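Local coordinates for glycoside hydrolase YxiA (Bacillus licheniformis, PDB 3LV4), which probably hydrolyses glycosidic bonds of arabinan as a calcium-binding member of glycoside hydrolase family 43, at residues L326-A336 against Y409-W417; V353-K364 against E434-K444. All coordinates share one frame; numbering follows the deposited sequence.

Both contacts involve the C-terminal lipocalin-like domain, and their centres lie about 11 Å apart on the same side of the chain's centre. Contact 1 sets the last hairpin of the family 43 catalytic domain, 319-327 with 333-335, on strand 407-418; contact 2 pairs strand 355-363 with strand 437-442 inside the C-terminal domain. Along the chain their segments alternate: 326-336, 353-364, 409-417, 434-444. Strand 423-432 lies between strands 407-418 and 437-442 and pairs with both. Tyr409 OH, probably hydrogen-bonded to Asp436 OD1 at 2.6 Å, joins the contacts directly. Thus the surface receiving the catalytic domain belongs to the same strand system that carries calcium ligand Glu358.

Contact 1: residues L326-A336 against Y409-W417; sequences LMNKQGWPVVA and YDGVFLRQW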
# COMPACT_ATOMS: atom_id res chain seq x y z
N LEU A 326 0.21 4.35 -12.78
CA LEU A 326 0.36 5.35 -13.84
C LEU A 326 0.30 6.72 -13.18
O LEU A 326 -0.08 6.83 -12.01
CB LEU A 326 -0.76 5.18 -14.87
CG LEU A 326 -0.97 3.73 -15.33
CD1 LEU A 326 -2.20 3.58 -16.21
CD2 LEU A 326 0.28 3.19 -16.03
N MSE A 327 0.70 7.76 -13.89
CA MSE A 327 0.73 9.10 -13.30
C MSE A 327 -0.16 10.05 -14.10
O MSE A 327 0.05 10.25 -15.30
CB MSE A 327 2.16 9.63 -13.26
CG MSE A 327 2.33 10.89 -12.44
SE MSE A 327 2.06 10.59 -10.51
CE MSE A 327 3.79 9.80 -10.03
N ASN A 328 -1.16 10.63 -13.43
CA ASN A 328 -2.08 11.51 -14.14
C ASN A 328 -1.49 12.90 -14.30
O ASN A 328 -0.41 13.19 -13.77
CB ASN A 328 -3.48 11.51 -13.51
CG ASN A 328 -3.60 12.39 -12.26
OD1 ASN A 328 -2.66 13.09 -11.87
ND2 ASN A 328 -4.78 12.34 -11.64
N LYS A 329 -2.18 13.75 -15.05
CA LYS A 329 -1.63 15.05 -15.43
C LYS A 329 -1.35 15.96 -14.23
O LYS A 329 -0.51 16.84 -14.32
CB LYS A 329 -2.54 15.76 -16.44
CG LYS A 329 -3.88 16.19 -15.89
CD LYS A 329 -4.66 17.03 -16.91
CE LYS A 329 -3.94 18.33 -17.21
NZ LYS A 329 -4.70 19.17 -18.19
N GLN A 330 -2.03 15.71 -13.11
CA GLN A 330 -1.87 16.52 -11.90
C GLN A 330 -0.79 15.99 -10.95
O GLN A 330 -0.57 16.54 -9.87
CB GLN A 330 -3.19 16.58 -11.14
CG GLN A 330 -4.42 16.64 -12.03
CD GLN A 330 -4.54 17.96 -12.72
OE1 GLN A 330 -3.89 18.93 -12.32
NE2 GLN A 330 -5.38 18.03 -13.75
N GLY A 331 -0.12 14.90 -11.33
CA GLY A 331 0.90 14.34 -10.46
C GLY A 331 0.37 13.46 -9.34
O GLY A 331 0.99 13.35 -8.27
N TRP A 332 -0.80 12.85 -9.56
CA TRP A 332 -1.33 11.83 -8.66
C TRP A 332 -1.28 10.46 -9.34
O TRP A 332 -1.60 10.34 -10.53
CB TRP A 332 -2.77 12.18 -8.24
CG TRP A 332 -2.82 13.35 -7.32
CD1 TRP A 332 -3.09 14.65 -7.65
CD2 TRP A 332 -2.54 13.35 -5.91
NE1 TRP A 332 -3.03 15.45 -6.53
CE2 TRP A 332 -2.68 14.67 -5.45
CE3 TRP A 332 -2.20 12.35 -5.00
CZ2 TRP A 332 -2.49 15.03 -4.11
CZ3 TRP A 332 -2.00 12.70 -3.66
CH2 TRP A 332 -2.15 14.03 -3.24
N PRO A 333 -0.87 9.43 -8.59
CA PRO A 333 -0.76 8.11 -9.21
C PRO A 333 -2.12 7.44 -9.31
O PRO A 333 -2.93 7.57 -8.39
CB PRO A 333 0.15 7.34 -8.24
CG PRO A 333 -0.10 7.99 -6.90
CD PRO A 333 -0.43 9.44 -7.19
N VAL A 334 -2.38 6.75 -10.41
CA VAL A 334 -3.62 5.99 -10.58
C VAL A 334 -3.26 4.52 -10.77
O VAL A 334 -2.24 4.19 -11.38
CB VAL A 334 -4.48 6.52 -11.76
CG1 VAL A 334 -4.80 8.00 -11.57
CG2 VAL A 334 -3.77 6.29 -13.10
N VAL A 335 -4.09 3.63 -10.22
CA VAL A 335 -3.83 2.20 -10.31
C VAL A 335 -4.47 1.63 -11.58
O VAL A 335 -5.66 1.81 -11.82
CB VAL A 335 -4.39 1.46 -9.07
CG1 VAL A 335 -3.99 -0.02 -9.07
CG2 VAL A 335 -3.90 2.14 -7.80
N ALA A 336 -3.67 0.93 -12.40
CA ALA A 336 -4.22 0.21 -13.55
C ALA A 336 -5.25 -0.80 -13.03
O ALA A 336 -5.02 -1.43 -12.01
CB ALA A 336 -3.11 -0.50 -14.30
N TYR A 409 -12.45 14.06 -13.45
CA TYR A 409 -11.49 13.00 -13.20
C TYR A 409 -10.39 13.05 -14.24
O TYR A 409 -10.65 13.16 -15.43
CB TYR A 409 -12.17 11.63 -13.30
CG TYR A 409 -13.21 11.39 -12.24
CD1 TYR A 409 -14.51 11.88 -12.38
CD2 TYR A 409 -12.90 10.67 -11.09
CE1 TYR A 409 -15.47 11.66 -11.40
CE2 TYR A 409 -13.86 10.44 -10.11
CZ TYR A 409 -15.14 10.94 -10.27
OH TYR A 409 -16.08 10.71 -9.30
N ASP A 410 -9.15 12.95 -13.77
CA ASP A 410 -7.98 12.96 -14.64
C ASP A 410 -7.29 11.62 -14.51
O ASP A 410 -6.99 11.18 -13.40
CB ASP A 410 -7.02 14.08 -14.23
CG ASP A 410 -7.56 15.45 -14.58
OD1 ASP A 410 -7.55 15.79 -15.78
OD2 ASP A 410 -8.01 16.18 -13.68
N GLY A 411 -7.02 10.97 -15.64
CA GLY A 411 -6.42 9.65 -15.58
C GLY A 411 -5.66 9.27 -16.81
O GLY A 411 -5.27 10.12 -17.63
N VAL A 412 -5.43 7.96 -16.94
CA VAL A 412 -4.56 7.42 -17.98
C VAL A 412 -5.20 6.18 -18.60
O VAL A 412 -5.80 5.37 -17.88
CB VAL A 412 -3.17 7.06 -17.39
CG1 VAL A 412 -2.23 6.60 -18.49
CG2 VAL A 412 -2.56 8.26 -16.66
N PHE A 413 -5.09 6.06 -19.93
CA PHE A 413 -5.51 4.86 -20.67
C PHE A 413 -4.36 3.85 -20.74
O PHE A 413 -3.20 4.23 -20.91
CB PHE A 413 -5.87 5.22 -22.13
CG PHE A 413 -7.21 5.91 -22.32
CD1 PHE A 413 -8.40 5.21 -22.18
CD2 PHE A 413 -7.26 7.24 -22.72
CE1 PHE A 413 -9.62 5.84 -22.39
CE2 PHE A 413 -8.48 7.88 -22.94
CZ PHE A 413 -9.66 7.18 -22.77
N LEU A 414 -4.69 2.56 -20.67
CA LEU A 414 -3.67 1.52 -20.74
C LEU A 414 -4.27 0.23 -21.27
O LEU A 414 -5.29 -0.24 -20.76
CB LEU A 414 -3.09 1.26 -19.35
CG LEU A 414 -1.99 0.20 -19.26
CD1 LEU A 414 -0.74 0.66 -20.05
CD2 LEU A 414 -1.64 -0.12 -17.80
N ARG A 415 -3.66 -0.35 -22.31
CA ARG A 415 -4.08 -1.67 -22.76
C ARG A 415 -3.56 -2.72 -21.79
O ARG A 415 -2.38 -2.72 -21.44
CB ARG A 415 -3.56 -1.97 -24.16
CG ARG A 415 -4.14 -1.10 -25.25
CD ARG A 415 -3.66 -1.58 -26.62
NE ARG A 415 -4.17 -0.76 -27.71
CZ ARG A 415 -3.69 0.43 -28.05
NH1 ARG A 415 -2.69 0.96 -27.36
NH2 ARG A 415 -4.22 1.11 -29.07
N GLN A 416 -4.43 -3.63 -21.38
CA GLN A 416 -4.10 -4.62 -20.37
C GLN A 416 -4.62 -5.99 -20.73
O GLN A 416 -5.48 -6.14 -21.59
CB GLN A 416 -4.71 -4.22 -19.04
CG GLN A 416 -4.13 -2.98 -18.43
CD GLN A 416 -4.30 -2.99 -16.93
OE1 GLN A 416 -5.36 -2.68 -16.40
NE2 GLN A 416 -3.24 -3.38 -16.23
N TRP A 417 -4.09 -6.99 -20.03
CA TRP A 417 -4.61 -8.34 -20.08
C TRP A 417 -5.72 -8.51 -19.03
O TRP A 417 -5.52 -8.22 -17.85
CB TRP A 417 -3.48 -9.33 -19.79
CG TRP A 417 -3.88 -10.76 -19.75
CD1 TRP A 417 -4.02 -11.55 -18.65
CD2 TRP A 417 -4.18 -11.59 -20.88
NE1 TRP A 417 -4.39 -12.82 -19.02
CE2 TRP A 417 -4.49 -12.87 -20.38
CE3 TRP A 417 -4.21 -11.37 -22.26
CZ2 TRP A 417 -4.83 -13.93 -21.22
CZ3 TRP A 417 -4.54 -12.41 -23.08
CH2 TRP A 417 -4.85 -13.68 -22.56
O HOH W 1 -4.41 12.74 -16.60
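Asn328 reaches the strand through its amide: ND2 donates to Asp410 O at 3.1 Å, arriving well above the carbonyl plane, with an N-H...O angle of 154°. One residue on, Lys329 lays its aliphatic CD 3.3 Å from Asp410 OD1, while Gln330 NE2 gives a weak hydrogen bond to Asp410 OD2 (3.2 Å). The Gln330 amide plane is turned 60° from the Asp410 carboxylate. Water 1 accepts from Lys329 N and donates to Gly411 O, bridging the two backbones. Further along, the contact turns apolar. Leu326 CD1 meets Val412 CG1 at 3.8 Å and also reaches Leu414 CB, while Val412 CG2 rests against Val334 CG2 and Met327 O. At the far end Ala336 CB, small enough for a close approach, touches Leu414 CD2 (3.8 Å) and the amide of Gln416, whose OE1 accepts from His338 N. The polar tip and apolar flank belong to one beta-hairpin, strands 319-327 and 333-335 joined by a type I turn from Asn328 to Gly331, which ends a four-stranded antiparallel sheet of the family 43 domain and lies against the lipocalin-like domain. What sets Asn328 is that turn: with CG between the backbone N and the carbonyl carbon (chi1 79°), OD1 folds back over the turn to accept from Trp332 N at 3.0 Å and, weakly, from Gln330 N, leaving ND2 directed at the strand. Replacement by a leucine would probably leave Asp410 O and Trp332 N without these partners and free the turn to shift against the strand. Gly331, at positive phi, suits the last position of the turn, where a side chain would crowd the preceding carbonyl. Beyond it, Arg235 NH1 of strand 230-236 binds Gln330 O.

Contact 2: residues V353-K364 against E434-K444; sequences VIGDYELVRHGK and EGDAVWGSSLK. With CA (calcium ion), chain D.
Strands 355-363 and 437-442 run antiparallel, the axes of these short segments meeting at 141° and coming within 4.3 Å, with paired backbone bonds at Glu358-Ser441 and Val360-Trp439, then one from His362 N to Ala437 O. On the face of Val360 and Trp439, the edge of the His362 ring stands on the Trp439 indole: NE2 sits over its centre, 3.2 Å above the plane, and the rings are 75° apart, an edge-to-face (T-shaped) pair. Opposite, Ser442 CB lies over one face of the Tyr357 ring, toward its rim, in a CH-pi contact. Gly440 suits its place because a side chain there would press on Tyr357 CD1. Leu359 CD1 packs against Val438 CB. Lysine hydrogen bonds close both ends: extended Lys444 donates from NZ to Ile354 O (2.7 Å), and Lys364, curled back through its last three torsions, from NZ to Glu434 O (2.8 Å). Water 4 bridges Gly363 N to Asp436 OD1 and Ala437 O. Glu358 OE2 binds calcium at 2.5 Å, helped by the bend at chi2 (-68°), while OE1 accepts from water 2 and bonds Ser373; Asn281 and Glu375 also bind the metal. Strand 355-363, following helix 350-353, pairs on its other edge with strand 371-378, while strand 437-442 pairs with strand 423-432, within the lipocalin-like beta domain; strand 272-280 packs on Val360 and Trp439.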
# COMPACT_ATOMS: atom_id res chain seq x y z
N VAL A 353 -10.13 4.09 -28.01
CA VAL A 353 -10.72 4.25 -26.69
C VAL A 353 -12.24 4.41 -26.70
O VAL A 353 -12.89 4.19 -25.69
CB VAL A 353 -10.07 5.42 -25.91
CG1 VAL A 353 -8.57 5.15 -25.73
CG2 VAL A 353 -10.30 6.74 -26.61
N ILE A 354 -12.81 4.79 -27.85
CA ILE A 354 -14.26 4.81 -28.02
C ILE A 354 -14.84 3.42 -27.75
O ILE A 354 -14.22 2.41 -28.09
CB ILE A 354 -14.64 5.25 -29.45
CG1 ILE A 354 -14.51 6.77 -29.59
CG2 ILE A 354 -16.05 4.81 -29.80
CD1 ILE A 354 -14.32 7.23 -31.02
N GLY A 355 -16.02 3.35 -27.13
CA GLY A 355 -16.67 2.06 -26.92
C GLY A 355 -17.29 1.83 -25.55
O GLY A 355 -17.31 2.72 -24.69
N ASP A 356 -17.81 0.62 -25.35
CA ASP A 356 -18.47 0.25 -24.10
C ASP A 356 -17.44 -0.18 -23.06
O ASP A 356 -16.45 -0.83 -23.39
CB ASP A 356 -19.46 -0.89 -24.33
CG ASP A 356 -20.56 -0.52 -25.31
OD1 ASP A 356 -21.00 0.64 -25.32
OD2 ASP A 356 -21.00 -1.40 -26.07
N TYR A 357 -17.67 0.20 -21.80
CA TYR A 357 -16.77 -0.17 -20.71
C TYR A 357 -17.56 -0.64 -19.50
O TYR A 357 -18.69 -0.20 -19.28
CB TYR A 357 -15.94 1.04 -20.25
CG TYR A 357 -14.85 1.50 -21.19
CD1 TYR A 357 -13.51 1.20 -20.93
CD2 TYR A 357 -15.15 2.22 -22.35
CE1 TYR A 357 -12.50 1.62 -21.78
CE2 TYR A 357 -14.15 2.64 -23.21
CZ TYR A 357 -12.82 2.34 -22.92
OH TYR A 357 -11.83 2.75 -23.77
N GLU A 358 -16.95 -1.51 -18.71
CA GLU A 358 -17.39 -1.74 -17.34
C GLU A 358 -16.75 -0.64 -16.49
O GLU A 358 -15.54 -0.44 -16.55
CB GLU A 358 -16.92 -3.10 -16.84
CG GLU A 358 -17.55 -4.25 -17.56
CD GLU A 358 -19.02 -4.38 -17.26
OE1 GLU A 358 -19.49 -3.87 -16.21
OE2 GLU A 358 -19.71 -5.00 -18.09
N LEU A 359 -17.56 0.06 -15.72
CA LEU A 359 -17.09 1.15 -14.87
C LEU A 359 -17.18 0.77 -13.41
O LEU A 359 -18.24 0.35 -12.94
CB LEU A 359 -17.94 2.40 -15.09
CG LEU A 359 -17.64 3.62 -14.20
CD1 LEU A 359 -16.30 4.25 -14.55
CD2 LEU A 359 -18.75 4.66 -14.31
N VAL A 360 -16.07 0.94 -12.69
CA VAL A 360 -16.09 0.80 -11.23
C VAL A 360 -15.85 2.17 -10.62
O VAL A 360 -14.89 2.85 -10.98
CB VAL A 360 -15.00 -0.17 -10.71
CG1 VAL A 360 -14.96 -0.14 -9.18
CG2 VAL A 360 -15.26 -1.59 -11.20
N ARG A 361 -16.74 2.58 -9.73
CA ARG A 361 -16.57 3.82 -8.99
C ARG A 361 -16.25 3.46 -7.55
O ARG A 361 -17.12 3.02 -6.79
CB ARG A 361 -17.84 4.67 -9.09
CG ARG A 361 -18.01 5.38 -10.44
CD ARG A 361 -19.37 6.04 -10.57
NE ARG A 361 -20.36 5.05 -10.95
CZ ARG A 361 -21.68 5.25 -10.98
NH1 ARG A 361 -22.19 6.43 -10.64
NH2 ARG A 361 -22.48 4.25 -11.35
N HIS A 362 -14.99 3.63 -7.17
CA HIS A 362 -14.53 3.18 -5.85
C HIS A 362 -15.03 4.06 -4.71
O HIS A 362 -15.08 3.62 -3.56
CB HIS A 362 -13.00 3.06 -5.82
CG HIS A 362 -12.45 2.01 -6.73
ND1 HIS A 362 -12.42 0.67 -6.39
CD2 HIS A 362 -11.91 2.10 -7.97
CE1 HIS A 362 -11.87 -0.01 -7.38
NE2 HIS A 362 -11.56 0.83 -8.35
N GLY A 363 -15.39 5.30 -5.02
CA GLY A 363 -15.91 6.21 -4.01
C GLY A 363 -14.86 6.67 -3.01
O GLY A 363 -13.66 6.51 -3.24
N LYS A 364 -15.29 7.25 -1.91
CA LYS A 364 -14.34 7.79 -0.93
C LYS A 364 -14.60 7.29 0.49
O LYS A 364 -13.97 7.75 1.44
CB LYS A 364 -14.29 9.33 -0.98
CG LYS A 364 -12.98 9.88 -1.55
CD LYS A 364 -11.81 9.71 -0.57
CE LYS A 364 -11.74 10.83 0.47
NZ LYS A 364 -11.08 12.09 -0.05
N GLU A 434 -11.52 15.43 -5.36
CA GLU A 434 -12.22 14.95 -4.16
C GLU A 434 -11.61 13.67 -3.59
O GLU A 434 -11.84 13.32 -2.43
CB GLU A 434 -13.70 14.75 -4.46
CG GLU A 434 -14.50 16.06 -4.51
CD GLU A 434 -14.38 16.80 -5.84
OE1 GLU A 434 -13.79 16.26 -6.79
OE2 GLU A 434 -14.91 17.93 -5.93
N GLY A 435 -10.84 12.97 -4.42
CA GLY A 435 -10.05 11.85 -3.95
C GLY A 435 -10.66 10.48 -4.22
O GLY A 435 -10.26 9.51 -3.59
N ASP A 436 -11.61 10.40 -5.15
CA ASP A 436 -12.18 9.10 -5.50
C ASP A 436 -11.74 8.66 -6.89
O ASP A 436 -11.45 9.49 -7.76
CB ASP A 436 -13.72 9.07 -5.35
CG ASP A 436 -14.43 9.97 -6.35
OD1 ASP A 436 -15.09 9.42 -7.27
OD2 ASP A 436 -14.34 11.21 -6.22
N ALA A 437 -11.65 7.34 -7.06
CA ALA A 437 -11.12 6.72 -8.27
C ALA A 437 -12.21 6.10 -9.13
O ALA A 437 -13.14 5.48 -8.62
CB ALA A 437 -10.10 5.65 -7.91
N VAL A 438 -12.07 6.24 -10.45
CA VAL A 438 -12.91 5.49 -11.37
C VAL A 438 -12.03 4.62 -12.27
O VAL A 438 -10.95 5.05 -12.70
CB VAL A 438 -13.82 6.41 -12.23
CG1 VAL A 438 -14.77 7.18 -11.32
CG2 VAL A 438 -12.98 7.37 -13.07
N TRP A 439 -12.47 3.39 -12.53
CA TRP A 439 -11.76 2.47 -13.41
C TRP A 439 -12.68 2.06 -14.53
O TRP A 439 -13.86 1.79 -14.29
CB TRP A 439 -11.40 1.18 -12.69
CG TRP A 439 -10.29 1.25 -11.69
CD1 TRP A 439 -9.54 2.34 -11.35
CD2 TRP A 439 -9.80 0.16 -10.92
NE1 TRP A 439 -8.60 1.99 -10.39
CE2 TRP A 439 -8.74 0.65 -10.12
CE3 TRP A 439 -10.16 -1.19 -10.81
CZ2 TRP A 439 -8.04 -0.16 -9.23
CZ3 TRP A 439 -9.46 -1.99 -9.93
CH2 TRP A 439 -8.41 -1.48 -9.16
N GLY A 440 -12.14 1.96 -15.73
CA GLY A 440 -12.91 1.43 -16.85
C GLY A 440 -12.15 0.27 -17.47
O GLY A 440 -10.92 0.30 -17.57
N SER A 441 -12.89 -0.75 -17.88
CA SER A 441 -12.30 -1.88 -18.61
C SER A 441 -13.23 -2.20 -19.77
O SER A 441 -14.42 -2.43 -19.57
CB SER A 441 -12.12 -3.09 -17.69
OG SER A 441 -11.35 -4.10 -18.32
N SER A 442 -12.69 -2.21 -20.98
CA SER A 442 -13.53 -2.22 -22.18
C SER A 442 -14.23 -3.55 -22.40
O SER A 442 -13.70 -4.61 -22.06
CB SER A 442 -12.70 -1.88 -23.43
OG SER A 442 -11.76 -2.91 -23.70
N LEU A 443 -15.44 -3.49 -22.97
CA LEU A 443 -16.11 -4.70 -23.41
C LEU A 443 -15.45 -5.26 -24.66
O LEU A 443 -15.42 -6.47 -24.85
CB LEU A 443 -17.59 -4.44 -23.67
CG LEU A 443 -18.54 -4.55 -22.48
CD1 LEU A 443 -18.14 -3.60 -21.38
CD2 LEU A 443 -19.97 -4.30 -22.92
N LYS A 444 -14.93 -4.38 -25.51
CA LYS A 444 -14.24 -4.85 -26.71
C LYS A 444 -12.84 -5.34 -26.39
O LYS A 444 -12.22 -4.89 -25.41
CB LYS A 444 -14.18 -3.75 -27.78
CG LYS A 444 -13.25 -2.59 -27.45
CD LYS A 444 -13.29 -1.55 -28.56
CE LYS A 444 -12.51 -0.29 -28.19
NZ LYS A 444 -12.52 0.70 -29.30
CA CA D . -21.76 -6.35 -18.07
O HOH W 2 -22.01 -5.03 -15.95
O HOH W 3 -11.70 5.73 -4.90
O HOH W 4 -15.40 6.77 -7.52
O HOH W 5 -24.38 -6.86 -17.19
O HOH W 6 -20.71 -7.76 -20.09